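Local coordinates for protein translation initiation factor 6 (Methanocaldococcus jannaschii, PDB 1G61) that binds the 50S ribosomal subunit and prevents its association with the 30S subunit to form the 70S initiation complex, at residues T26-F31 / D35-V40; Y68-P73 / D82-F87; G187-G192 / A198-N203; L62-K67 / D133-E138; A207-D212 / P216-I221. All coordinates share one frame; numbering follows the deposited sequence.

Contact 1 (T26-F31 / D35-V40); sequences TLLPIF and DDVNEV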
# COMPACT_ATOMS: atom_id res chain seq x y z
N THR A 26 3.37 -9.05 3.90
CA THR A 26 2.73 -7.96 4.56
C THR A 26 3.63 -7.44 5.67
O THR A 26 4.15 -8.26 6.42
CB THR A 26 1.38 -8.40 5.18
OG1 THR A 26 0.58 -9.02 4.13
CG2 THR A 26 0.68 -7.19 5.76
N LEU A 27 3.84 -6.13 5.71
CA LEU A 27 4.64 -5.51 6.77
C LEU A 27 3.69 -4.87 7.76
O LEU A 27 2.77 -4.15 7.33
CB LEU A 27 5.63 -4.47 6.22
CG LEU A 27 6.56 -4.92 5.09
CD1 LEU A 27 7.66 -3.88 4.90
CD2 LEU A 27 7.23 -6.24 5.31
N LEU A 28 3.91 -5.15 9.05
CA LEU A 28 2.98 -4.78 10.10
C LEU A 28 3.69 -4.13 11.26
O LEU A 28 4.90 -4.33 11.46
CB LEU A 28 2.24 -6.03 10.64
CG LEU A 28 1.32 -6.76 9.64
CD1 LEU A 28 0.89 -8.10 10.17
CD2 LEU A 28 0.11 -5.85 9.32
N PRO A 29 3.00 -3.34 12.07
CA PRO A 29 3.66 -2.73 13.25
C PRO A 29 4.04 -3.74 14.31
O PRO A 29 3.33 -4.73 14.47
CB PRO A 29 2.61 -1.76 13.78
CG PRO A 29 1.37 -2.03 13.06
CD PRO A 29 1.59 -2.98 11.95
N ILE A 30 5.14 -3.44 15.03
CA ILE A 30 5.57 -4.39 16.06
C ILE A 30 4.60 -4.50 17.22
O ILE A 30 4.67 -5.50 17.96
CB ILE A 30 6.98 -4.02 16.64
CG1 ILE A 30 7.03 -2.63 17.31
CG2 ILE A 30 8.01 -4.16 15.53
CD1 ILE A 30 8.40 -2.43 17.99
N PHE A 31 3.70 -3.53 17.39
CA PHE A 31 2.82 -3.59 18.58
C PHE A 31 1.68 -4.56 18.38
O PHE A 31 0.97 -4.85 19.34
CB PHE A 31 2.31 -2.18 18.93
CG PHE A 31 1.53 -1.41 17.89
CD1 PHE A 31 0.25 -1.75 17.52
CD2 PHE A 31 2.12 -0.30 17.29
CE1 PHE A 31 -0.46 -1.02 16.55
CE2 PHE A 31 1.45 0.46 16.35
CZ PHE A 31 0.16 0.10 16.02
N ASP A 35 -2.55 -12.78 17.59
CA ASP A 35 -3.84 -13.04 16.92
C ASP A 35 -4.10 -12.09 15.77
O ASP A 35 -4.61 -12.53 14.73
CB ASP A 35 -4.99 -12.92 17.91
CG ASP A 35 -5.16 -14.09 18.85
OD1 ASP A 35 -4.55 -15.17 18.66
OD2 ASP A 35 -5.94 -13.87 19.79
N ASP A 36 -3.76 -10.82 15.92
CA ASP A 36 -4.03 -9.88 14.84
C ASP A 36 -3.16 -10.24 13.64
O ASP A 36 -3.58 -10.25 12.47
CB ASP A 36 -3.73 -8.49 15.33
CG ASP A 36 -4.71 -7.87 16.31
OD1 ASP A 36 -5.84 -8.36 16.47
OD2 ASP A 36 -4.31 -6.85 16.92
N VAL A 37 -1.90 -10.58 13.91
CA VAL A 37 -1.01 -10.94 12.80
C VAL A 37 -1.56 -12.14 12.06
O VAL A 37 -1.60 -12.16 10.82
CB VAL A 37 0.41 -11.18 13.32
CG1 VAL A 37 1.27 -11.72 12.19
CG2 VAL A 37 0.99 -9.89 13.92
N ASN A 38 -2.02 -13.18 12.81
CA ASN A 38 -2.54 -14.35 12.12
C ASN A 38 -3.79 -14.04 11.30
O ASN A 38 -3.92 -14.61 10.20
CB ASN A 38 -2.82 -15.47 13.11
CG ASN A 38 -1.58 -16.04 13.79
OD1 ASN A 38 -0.44 -15.99 13.27
ND2 ASN A 38 -1.83 -16.58 14.99
N GLU A 39 -4.66 -13.17 11.79
CA GLU A 39 -5.88 -12.82 11.06
C GLU A 39 -5.51 -12.13 9.76
O GLU A 39 -6.08 -12.41 8.69
CB GLU A 39 -6.85 -11.92 11.84
CG GLU A 39 -7.61 -12.58 12.97
CD GLU A 39 -8.08 -11.64 14.06
OE1 GLU A 39 -8.41 -10.46 13.74
OE2 GLU A 39 -8.13 -12.04 15.25
N VAL A 40 -4.54 -11.21 9.78
CA VAL A 40 -4.10 -10.54 8.57
C VAL A 40 -3.46 -11.51 7.58
O VAL A 40 -3.77 -11.57 6.39
CB VAL A 40 -3.15 -9.38 8.98
CG1 VAL A 40 -2.51 -8.82 7.72
CG2 VAL A 40 -3.94 -8.33 9.77

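Contact 2 (Y68-P73 / D82-F87); sequences YGLLLP and DRIKNF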
# COMPACT_ATOMS: atom_id res chain seq x y z
N TYR A 68 8.34 -7.21 -7.12
CA TYR A 68 9.71 -7.03 -7.61
C TYR A 68 10.60 -6.22 -6.67
O TYR A 68 11.82 -6.46 -6.69
CB TYR A 68 9.67 -6.32 -8.96
CG TYR A 68 9.00 -7.16 -10.05
CD1 TYR A 68 7.74 -6.82 -10.55
CD2 TYR A 68 9.62 -8.28 -10.57
CE1 TYR A 68 7.10 -7.55 -11.55
CE2 TYR A 68 8.99 -9.03 -11.55
CZ TYR A 68 7.74 -8.68 -12.03
OH TYR A 68 7.19 -9.46 -13.02
N GLY A 69 10.02 -5.29 -5.91
CA GLY A 69 10.88 -4.36 -5.20
C GLY A 69 10.28 -3.93 -3.89
O GLY A 69 9.05 -4.06 -3.65
N LEU A 70 11.13 -3.40 -3.03
CA LEU A 70 10.73 -2.82 -1.74
C LEU A 70 11.46 -1.50 -1.61
O LEU A 70 12.70 -1.50 -1.65
CB LEU A 70 11.12 -3.77 -0.58
CG LEU A 70 10.96 -3.17 0.85
CD1 LEU A 70 9.52 -2.85 1.17
CD2 LEU A 70 11.59 -4.11 1.85
N LEU A 71 10.70 -0.43 -1.44
CA LEU A 71 11.31 0.91 -1.33
C LEU A 71 11.30 1.36 0.14
O LEU A 71 10.26 1.28 0.81
CB LEU A 71 10.54 1.94 -2.14
CG LEU A 71 10.24 1.59 -3.58
CD1 LEU A 71 9.49 2.74 -4.26
CD2 LEU A 71 11.53 1.30 -4.33
N LEU A 72 12.44 1.84 0.61
CA LEU A 72 12.58 2.27 2.00
C LEU A 72 13.08 3.71 2.00
O LEU A 72 13.86 4.09 1.11
CB LEU A 72 13.55 1.34 2.70
CG LEU A 72 13.05 -0.09 2.87
CD1 LEU A 72 14.21 -1.00 3.27
CD2 LEU A 72 11.92 -0.15 3.90
N PRO A 73 12.71 4.50 3.00
CA PRO A 73 13.17 5.88 3.11
C PRO A 73 14.57 5.94 3.70
O PRO A 73 15.11 4.97 4.28
CB PRO A 73 12.13 6.49 4.07
CG PRO A 73 11.86 5.37 5.04
CD PRO A 73 11.80 4.15 4.12
N ASP A 82 18.54 -4.91 8.18
CA ASP A 82 18.97 -6.26 8.43
C ASP A 82 17.78 -7.20 8.69
O ASP A 82 17.73 -8.33 8.13
CB ASP A 82 19.94 -6.36 9.60
CG ASP A 82 21.31 -5.78 9.31
OD1 ASP A 82 22.12 -5.69 10.27
OD2 ASP A 82 21.62 -5.41 8.17
N ARG A 83 16.85 -6.80 9.53
CA ARG A 83 15.67 -7.55 9.89
C ARG A 83 14.84 -7.84 8.64
O ARG A 83 14.36 -8.97 8.42
CB ARG A 83 14.79 -6.80 10.91
CG ARG A 83 13.50 -7.53 11.26
CD ARG A 83 12.82 -6.90 12.48
NE ARG A 83 11.59 -7.60 12.78
CZ ARG A 83 11.48 -8.84 13.31
NH1 ARG A 83 12.54 -9.56 13.63
NH2 ARG A 83 10.25 -9.34 13.50
N ILE A 84 14.63 -6.81 7.83
CA ILE A 84 13.84 -7.00 6.60
C ILE A 84 14.54 -7.92 5.62
O ILE A 84 13.90 -8.85 5.10
CB ILE A 84 13.56 -5.63 5.97
CG1 ILE A 84 12.64 -4.78 6.84
CG2 ILE A 84 12.99 -5.78 4.55
CD1 ILE A 84 12.58 -3.31 6.48
N LYS A 85 15.81 -7.74 5.36
CA LYS A 85 16.51 -8.61 4.41
C LYS A 85 16.55 -10.03 4.95
O LYS A 85 16.45 -10.98 4.15
CB LYS A 85 17.92 -8.05 4.13
CG LYS A 85 17.85 -6.73 3.34
CD LYS A 85 19.24 -6.27 2.92
CE LYS A 85 19.00 -5.11 1.92
NZ LYS A 85 20.28 -4.67 1.35
N ASN A 86 16.70 -10.22 6.26
CA ASN A 86 16.71 -11.58 6.80
C ASN A 86 15.36 -12.25 6.58
O ASN A 86 15.31 -13.44 6.19
CB ASN A 86 17.09 -11.54 8.30
CG ASN A 86 17.00 -12.94 8.89
OD1 ASN A 86 16.02 -13.24 9.59
ND2 ASN A 86 17.99 -13.73 8.61
N PHE A 87 14.27 -11.55 6.80
CA PHE A 87 12.92 -12.09 6.56
C PHE A 87 12.76 -12.47 5.10
O PHE A 87 12.23 -13.54 4.76
CB PHE A 87 11.93 -10.98 6.95
CG PHE A 87 10.52 -11.19 6.40
CD1 PHE A 87 9.65 -12.10 6.99
CD2 PHE A 87 10.05 -10.51 5.29
CE1 PHE A 87 8.37 -12.29 6.48
CE2 PHE A 87 8.78 -10.67 4.76
CZ PHE A 87 7.92 -11.58 5.36

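Contact 3 (G187-G192 / A198-N203); sequences GTANKG and ACIIAN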
# COMPACT_ATOMS: atom_id res chain seq x y z
N GLY A 187 -14.68 5.79 -3.70
CA GLY A 187 -15.52 5.75 -2.50
C GLY A 187 -14.70 6.18 -1.27
O GLY A 187 -13.57 6.64 -1.37
N THR A 188 -15.32 6.03 -0.12
CA THR A 188 -14.66 6.34 1.16
C THR A 188 -14.46 5.08 1.99
O THR A 188 -14.95 3.99 1.68
CB THR A 188 -15.45 7.39 1.96
OG1 THR A 188 -16.80 6.92 2.15
CG2 THR A 188 -15.52 8.73 1.22
N ALA A 189 -13.71 5.24 3.09
CA ALA A 189 -13.59 4.16 4.07
C ALA A 189 -13.63 4.77 5.47
O ALA A 189 -13.56 6.00 5.59
CB ALA A 189 -12.31 3.38 3.83
N ASN A 190 -13.76 3.93 6.47
CA ASN A 190 -13.77 4.42 7.84
C ASN A 190 -14.82 5.54 8.03
O ASN A 190 -14.55 6.52 8.70
CB ASN A 190 -12.39 4.87 8.29
CG ASN A 190 -11.50 3.71 8.73
OD1 ASN A 190 -12.01 2.64 9.10
ND2 ASN A 190 -10.19 3.91 8.66
N LYS A 191 -15.99 5.37 7.50
CA LYS A 191 -17.11 6.30 7.71
C LYS A 191 -16.77 7.69 7.19
O LYS A 191 -16.91 8.70 7.88
CB LYS A 191 -17.54 6.35 9.18
CG LYS A 191 -18.96 6.85 9.38
CD LYS A 191 -19.18 7.11 10.88
CE LYS A 191 -20.60 7.57 11.12
NZ LYS A 191 -20.93 7.66 12.56
N GLY A 192 -16.38 7.71 5.89
CA GLY A 192 -16.29 8.99 5.24
C GLY A 192 -14.89 9.50 5.01
O GLY A 192 -14.69 10.56 4.42
N ALA A 198 -5.05 5.30 3.31
CA ALA A 198 -4.72 5.32 4.73
C ALA A 198 -5.56 4.31 5.49
O ALA A 198 -5.23 4.02 6.65
CB ALA A 198 -4.94 6.72 5.32
N CYS A 199 -6.61 3.74 4.89
CA CYS A 199 -7.62 2.98 5.63
C CYS A 199 -7.67 1.50 5.30
O CYS A 199 -8.38 0.74 5.98
CB CYS A 199 -9.03 3.54 5.30
SG CYS A 199 -9.23 5.29 5.75
N ILE A 200 -6.97 1.06 4.27
CA ILE A 200 -7.16 -0.28 3.70
C ILE A 200 -5.82 -0.81 3.19
O ILE A 200 -5.05 -0.08 2.60
CB ILE A 200 -8.08 -0.21 2.48
CG1 ILE A 200 -9.49 0.31 2.82
CG2 ILE A 200 -8.15 -1.57 1.78
CD1 ILE A 200 -10.31 0.68 1.62
N ILE A 201 -5.56 -2.09 3.44
CA ILE A 201 -4.52 -2.79 2.68
C ILE A 201 -5.19 -3.95 1.96
O ILE A 201 -6.13 -4.59 2.46
CB ILE A 201 -3.34 -3.25 3.56
CG1 ILE A 201 -3.79 -4.25 4.63
CG2 ILE A 201 -2.62 -2.06 4.19
CD1 ILE A 201 -2.66 -4.85 5.44
N ALA A 202 -4.76 -4.23 0.75
CA ALA A 202 -5.40 -5.26 -0.05
C ALA A 202 -4.42 -5.85 -1.08
O ALA A 202 -3.48 -5.19 -1.52
CB ALA A 202 -6.57 -4.66 -0.82
N ASN A 203 -4.73 -7.07 -1.46
CA ASN A 203 -4.09 -7.69 -2.63
C ASN A 203 -5.20 -8.39 -3.42
O ASN A 203 -6.39 -8.16 -3.19
CB ASN A 203 -2.89 -8.57 -2.25
CG ASN A 203 -3.28 -9.73 -1.39
OD1 ASN A 203 -4.45 -10.15 -1.38
ND2 ASN A 203 -2.33 -10.32 -0.64

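Contact 4 (L62-K67 / D133-E138); sequences LSVANK and DSLNVE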
# COMPACT_ATOMS: atom_id res chain seq x y z
N LEU A 62 5.60 4.94 5.20
CA LEU A 62 7.03 5.14 4.94
C LEU A 62 7.60 4.26 3.85
O LEU A 62 8.70 4.52 3.36
CB LEU A 62 7.83 4.87 6.22
CG LEU A 62 7.64 5.90 7.35
CD1 LEU A 62 8.31 5.34 8.61
CD2 LEU A 62 8.26 7.20 6.87
N SER A 63 6.91 3.20 3.45
CA SER A 63 7.49 2.20 2.55
C SER A 63 6.46 1.78 1.52
O SER A 63 5.26 2.00 1.71
CB SER A 63 7.98 1.03 3.41
OG SER A 63 8.46 0.02 2.55
N VAL A 64 6.96 1.15 0.45
CA VAL A 64 6.20 0.65 -0.70
C VAL A 64 6.76 -0.67 -1.14
O VAL A 64 7.99 -0.84 -1.08
CB VAL A 64 6.45 1.67 -1.85
CG1 VAL A 64 5.98 1.19 -3.16
CG2 VAL A 64 5.81 3.01 -1.49
N ALA A 65 5.93 -1.59 -1.62
CA ALA A 65 6.48 -2.82 -2.15
C ALA A 65 5.56 -3.41 -3.21
O ALA A 65 4.36 -3.13 -3.23
CB ALA A 65 6.71 -3.88 -1.07
N ASN A 66 6.18 -4.21 -4.07
CA ASN A 66 5.36 -5.01 -5.00
C ASN A 66 6.09 -6.35 -5.13
O ASN A 66 6.92 -6.70 -4.27
CB ASN A 66 5.08 -4.29 -6.30
CG ASN A 66 6.27 -4.15 -7.23
OD1 ASN A 66 7.40 -4.54 -6.86
ND2 ASN A 66 6.01 -3.62 -8.45
N LYS A 67 5.76 -7.14 -6.16
CA LYS A 67 6.42 -8.47 -6.29
C LYS A 67 7.92 -8.33 -6.53
O LYS A 67 8.68 -9.26 -6.21
CB LYS A 67 5.83 -9.23 -7.46
CG LYS A 67 6.25 -10.71 -7.51
CD LYS A 67 5.76 -11.40 -8.83
CE LYS A 67 6.75 -11.14 -9.94
NZ LYS A 67 6.29 -11.68 -11.27
N ASP A 133 13.42 1.10 -11.56
CA ASP A 133 14.35 -0.03 -11.54
C ASP A 133 14.03 -0.99 -10.41
O ASP A 133 14.25 -2.22 -10.61
CB ASP A 133 15.78 0.48 -11.45
CG ASP A 133 16.26 1.12 -12.77
OD1 ASP A 133 15.52 1.07 -13.79
OD2 ASP A 133 17.35 1.69 -12.75
N SER A 134 13.53 -0.51 -9.27
CA SER A 134 13.24 -1.36 -8.14
C SER A 134 11.88 -2.05 -8.32
O SER A 134 11.77 -3.26 -8.18
CB SER A 134 13.24 -0.57 -6.82
OG SER A 134 12.69 -1.39 -5.80
N LEU A 135 10.85 -1.25 -8.62
CA LEU A 135 9.50 -1.83 -8.75
C LEU A 135 9.34 -2.60 -10.06
O LEU A 135 8.43 -3.44 -10.16
CB LEU A 135 8.45 -0.74 -8.64
CG LEU A 135 8.40 -0.01 -7.29
CD1 LEU A 135 7.26 1.00 -7.34
CD2 LEU A 135 8.24 -0.95 -6.12
N ASN A 136 10.18 -2.31 -11.08
CA ASN A 136 10.19 -3.05 -12.32
C ASN A 136 8.85 -2.98 -13.02
O ASN A 136 8.39 -3.97 -13.60
CB ASN A 136 10.62 -4.53 -12.11
CG ASN A 136 10.91 -5.26 -13.41
OD1 ASN A 136 10.60 -6.46 -13.53
ND2 ASN A 136 11.52 -4.55 -14.31
N VAL A 137 8.23 -1.80 -13.02
CA VAL A 137 6.98 -1.55 -13.72
C VAL A 137 7.03 -0.15 -14.36
O VAL A 137 7.89 0.67 -14.02
CB VAL A 137 5.75 -1.61 -12.81
CG1 VAL A 137 5.53 -3.00 -12.21
CG2 VAL A 137 5.88 -0.58 -11.68
N GLU A 138 6.09 0.07 -15.26
CA GLU A 138 5.91 1.41 -15.79
C GLU A 138 5.62 2.37 -14.66
O GLU A 138 4.71 2.05 -13.85
CB GLU A 138 4.72 1.38 -16.76
CG GLU A 138 4.37 2.82 -17.23
CD GLU A 138 3.06 2.94 -17.94
OE1 GLU A 138 2.31 1.95 -18.13
OE2 GLU A 138 2.70 4.05 -18.41

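Contact 5 (A207-D212 / P216-I221); sequences AVVGGD and PELLII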
# COMPACT_ATOMS: atom_id res chain seq x y z
N ALA A 207 -8.63 -8.32 1.62
CA ALA A 207 -8.36 -6.96 2.10
C ALA A 207 -8.59 -6.89 3.61
O ALA A 207 -9.42 -7.61 4.19
CB ALA A 207 -9.25 -5.95 1.41
N VAL A 208 -7.85 -5.98 4.24
CA VAL A 208 -8.08 -5.58 5.64
C VAL A 208 -8.55 -4.14 5.57
O VAL A 208 -7.79 -3.28 5.07
CB VAL A 208 -6.83 -5.76 6.52
CG1 VAL A 208 -7.15 -5.41 7.97
CG2 VAL A 208 -6.31 -7.18 6.41
N VAL A 209 -9.74 -3.86 6.06
CA VAL A 209 -10.26 -2.51 5.98
C VAL A 209 -10.41 -1.94 7.38
O VAL A 209 -10.73 -2.72 8.32
CB VAL A 209 -11.63 -2.43 5.26
CG1 VAL A 209 -12.73 -3.09 6.04
CG2 VAL A 209 -12.05 -0.99 4.98
N GLY A 210 -10.23 -0.63 7.53
CA GLY A 210 -10.34 -0.06 8.86
C GLY A 210 -11.71 -0.37 9.47
O GLY A 210 -12.75 -0.38 8.79
N GLY A 211 -11.72 -0.58 10.79
CA GLY A 211 -12.88 -1.02 11.56
C GLY A 211 -14.08 -0.11 11.47
O GLY A 211 -15.24 -0.55 11.68
N ASP A 212 -13.95 1.19 11.18
CA ASP A 212 -15.09 2.08 11.11
C ASP A 212 -15.80 2.05 9.76
O ASP A 212 -16.81 2.70 9.57
CB ASP A 212 -14.65 3.51 11.40
CG ASP A 212 -14.15 3.64 12.84
OD1 ASP A 212 -14.78 3.05 13.76
OD2 ASP A 212 -13.16 4.37 13.03
N PRO A 216 -22.30 0.29 3.39
CA PRO A 216 -22.28 0.82 2.02
C PRO A 216 -20.88 0.99 1.51
O PRO A 216 -20.57 0.76 0.33
CB PRO A 216 -23.02 2.15 2.20
CG PRO A 216 -23.96 1.87 3.35
CD PRO A 216 -23.12 1.10 4.33
N GLU A 217 -19.95 1.42 2.36
CA GLU A 217 -18.57 1.59 1.92
C GLU A 217 -17.97 0.25 1.53
O GLU A 217 -17.25 0.14 0.52
CB GLU A 217 -17.69 2.22 3.02
CG GLU A 217 -17.99 3.70 3.24
CD GLU A 217 -17.21 4.30 4.41
OE1 GLU A 217 -16.95 3.59 5.43
OE2 GLU A 217 -16.87 5.50 4.31
N LEU A 218 -18.24 -0.75 2.35
CA LEU A 218 -17.68 -2.09 2.09
C LEU A 218 -18.14 -2.60 0.74
O LEU A 218 -17.38 -3.22 -0.02
CB LEU A 218 -18.07 -3.00 3.25
CG LEU A 218 -17.19 -4.22 3.48
CD1 LEU A 218 -15.75 -3.80 3.78
CD2 LEU A 218 -17.75 -5.07 4.61
N LEU A 219 -19.42 -2.39 0.41
CA LEU A 219 -19.88 -2.83 -0.89
C LEU A 219 -19.08 -2.22 -2.04
O LEU A 219 -18.69 -2.85 -3.02
CB LEU A 219 -21.37 -2.45 -0.97
CG LEU A 219 -22.14 -3.00 -2.15
CD1 LEU A 219 -22.00 -4.51 -2.20
CD2 LEU A 219 -23.61 -2.60 -2.02
N ILE A 220 -18.85 -0.91 -1.97
CA ILE A 220 -18.09 -0.20 -2.99
C ILE A 220 -16.65 -0.68 -3.03
O ILE A 220 -16.05 -0.83 -4.11
CB ILE A 220 -18.27 1.31 -2.80
CG1 ILE A 220 -19.71 1.73 -3.21
CG2 ILE A 220 -17.24 2.11 -3.58
CD1 ILE A 220 -20.18 3.04 -2.64
N ILE A 221 -16.03 -0.92 -1.86
CA ILE A 221 -14.66 -1.45 -1.82
C ILE A 221 -14.58 -2.80 -2.47
O ILE A 221 -13.67 -3.07 -3.28
CB ILE A 221 -14.23 -1.53 -0.35
CG1 ILE A 221 -14.09 -0.12 0.24
CG2 ILE A 221 -12.94 -2.36 -0.20
CD1 ILE A 221 -14.09 -0.10 1.77

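Contact 1 (T26-F31 / D35-V40)
The hydroxyl OG1 of T26 is gripped by two other threonines, hydrogen-bonding to OG1 of T46 and OG1 of T21, while the methyl of the same side chain turns to V40 on the helix. The first torsion makes this division of labour possible: with CG2 trans to the backbone N (chi1 of OG1 -54°), the polar and apolar branches leave CB in different directions. CG2 of T26 then lies 4.1 Å from CG1 of V40, an ordinary van der Waals contact between two methyl groups whose side chains approach at a slant.

L28, two residues further along the strand and on the same side of it, supplies the larger share of the packing. Its CD1 methyl comes down between two residues one helical turn apart. It stands 4.2 Å from CG2 of V37 and equally near to CG1 of that valine, so that it rests on the fork of the side chain. On its other flank CD1 of L28 is 4.3 Å from CG1 of V40. The example shows how one leucine methyl can bridge neighbouring turns of a helix without any polar bond between the segments.

Strand 26-28 and helix 35-40 run nearly antiparallel, their axes 158° apart and 10.6 Å distant at closest approach. D36 and E39 of the helix each form a salt bridge with K7. The pair belongs to the beta-alpha-beta unit of strand 25-28, helix 34-44 and strand 47-50; C48 of the last strand also touches T26, L28 and V37, closing the apolar layer between sheet and helix.

Contact 2 (Y68-P73 / D82-F87)
Apolar contact is the whole of the direct link between L70 and L72 on the strand and I84 on the helix. The two leucines project from the same face of the strand, and the isoleucine meets each of them with a different branch. CD2 of L70 lies 3.5 Å from CG2 of I84, closer than methyl groups usually come, so this pair is the tight point of the interface. L72 makes the easier approach: its CD2 and CD1 of I84 reach toward each other tip to tip at 4.1 Å. The torsions explain the sharing. In I84 the branch CG1 is trans to the carbonyl carbon (chi1 -67°) and carries CD1 to L72, leaving CG2 to serve L70. In L70 the chain is extended away from its own N (chi1 171°), which sets CD2 beside that methyl.

Hydrogen bonds act within and around the pair. On the helix F87 N donates to R83 O at 3.0 Å, the ordinary bond from one turn to the next. On the strand, L70 pairs through its backbone with N96 and E98, and L72 with E98, all on the neighbouring parallel strand. R83 sends NE to the carbonyl O of Q50, tying the helix to an adjoining unit, while I84 itself also touches L49 there.

Strand 69-73, helix 78-90 and strand 96-100 form a beta-alpha-beta crossover, in which a helix covers one face of two parallel strands it connects. IF6 arranges such alpha/beta subdomains around a pseudo-fivefold axis, the pentein fold.

Contact 3 (G187-G192 / A198-N203)
A189 and C199 form the tight part of this contact, their CB atoms 3.6 Å apart. The small size of both residues lets the loop come down onto the start of the strand: the CA atoms of A189 and C199 are only 6.3 Å apart. The CD1 tip of I200 closes on the same alanine methyl, lying 4.0 Å from CB of A189. Next to this, ND2 of N190 is 3.4 Å from SG of C199 and 3.6 Å from CB of C199, a van der Waals contact and not a hydrogen bond. With SG opposite the carbonyl carbon (chi1 -60°), the sulfur sits to one face of the amide, near its ND2 end and out of its plane. The amide is held firmly by P13 O at ND2 and weakly by D212 N at OD1.

The arrangement lies at the edge of a three-stranded mixed sheet, in which strand 200-202 is an outer member, antiparallel to strand 207-210. C199 pairs through its backbone with G210 and I201 with V208, and I200 leans on V209 and I221, so that the loop closes over one end of the sheet and the apolar layer beneath helix 215-225.

The far side of the loop makes no contact with A198-N203; there the carboxylate of E217 on helix 215-225 holds it. The chain turns through N190 and K191, both with positive phi (53° and 61°), and K191 is exposed. G192 follows with backbone angles at which a side chain would run into the preceding carbonyl O. T188 directs its CB away from the strand.

Contact 4 (L62-K67 / D133-E138)
A side-chain-to-backbone hydrogen bond, flanked by one apolar pair and by van der Waals contacts to the amide, joins the residue following an edge strand to the C-terminal end of a helix more than sixty residues further along the chain. ND2 of N66 donates to the carbonyl O of L135 over 3.0 Å, with a nearly straight N-H...O angle of 169°. The acceptor lies in the plane of the asparagine amide, while the donor is tilted by 15° from the carbonyl plane. L135 lies at the C-terminal end of helix 128-135, and N136 departs from helical angles with positive phi; the carbonyl of L135 gains from N66 a donor from outside the helix.

Both ends of the amide are in use. OD1 of N66 accepts from Y68 N, completing an Asx turn, and from G69 N as well; ND2 also bonds to N114 O. These bonds leave the flat group little freedom to flip. Its chi1 of 72° tucks CG between the backbone N and carbonyl carbon, turned back over the turn it holds.

Around the bond the side chains are in van der Waals contact. CD2 of L135 lies 3.8 Å from OD1 of N66 and 4.3 Å from CG1 of V64, and CG1 of V137 sits 3.8 Å from ND2 of N66. A leucine here would probably leave the carbonyls of L135 and N114 without this donor and the backbone N-H groups of Y68 and G69 without their acceptor.

Strand 64-65 pairs with strand 69-73; helix 128-135 touches strand 69-73 through L71 and strand 111-113 through T113.

Contact 5 (A207-D212 / P216-I221)
The extended backbone of A207-G210 lies alongside the helical turns of P216-I221, with the CA atoms of V209 and L218 8.4 Å apart. Beyond the strand the chain swings through G211 and D212, and D212 comes to 9.8 Å from E217, CA to CA. Within the helix, I221 N makes a regular helical bond to E217 O at 2.9 Å. L218 and I221, three residues apart, face the strand.

V209 splits its two methyls between these residues. At a chi1 of 67° its CG1 is flanked by both the N and the carbonyl carbon, and CG2 lies trans to N, so each branch faces a different turn. CG1 of V209 is 3.8 Å from CD1 of L218, whose side chain curls inward at its end. CG2 of V209 meets CD1 of I221 at 3.9 Å, again with the two chains crossing at a slant.

Strand 207-210 is the middle strand of its sheet, between strand 4-7, parallel to it, and strand 200-202. Helix 215-225 packs over it and touches strand 4-7 through L218 on I4 and R6. The C-terminal strand and helix thus combine with the N-terminal strand, consistent with the velcro-like closure of a subdomain from both chain ends.

At the start of the helix, the carboxylate of E217 gathers four donors: OE2 bonds to T188 OG1 and G192 N, and OE1 to T214 N and K191 N. These four bonds would be expected to favour the ionised form and to fix the rotation of the group. D212 turns its carboxylate elsewhere, OD1 bonding to Y8 OH.

How the contacts relate
The five contacts fall into two close pairs and a fifth, contact 1, that touches one of them. Contacts 3 and 5, with centres about 6 Å apart, share a sheet in which strands 200-202 and 207-210 are neighbours; E217 OE2 of contact 5 lies 2.6 Å from T188 OG1 of contact 3, a probable hydrogen bond. Contacts 2 and 4, centres about 11 Å apart, share another; there L71 N lies 2.8 Å from V64 O, and contact 2 is nested within the loop that contact 4 closes. The two pairs lie on opposite sides of the chain's centre. Contact 1 touches the first pair, T26 CG2 being 4.1 Å from I201 CD1 and V40 CG2 4.3 Å from V208 CG2.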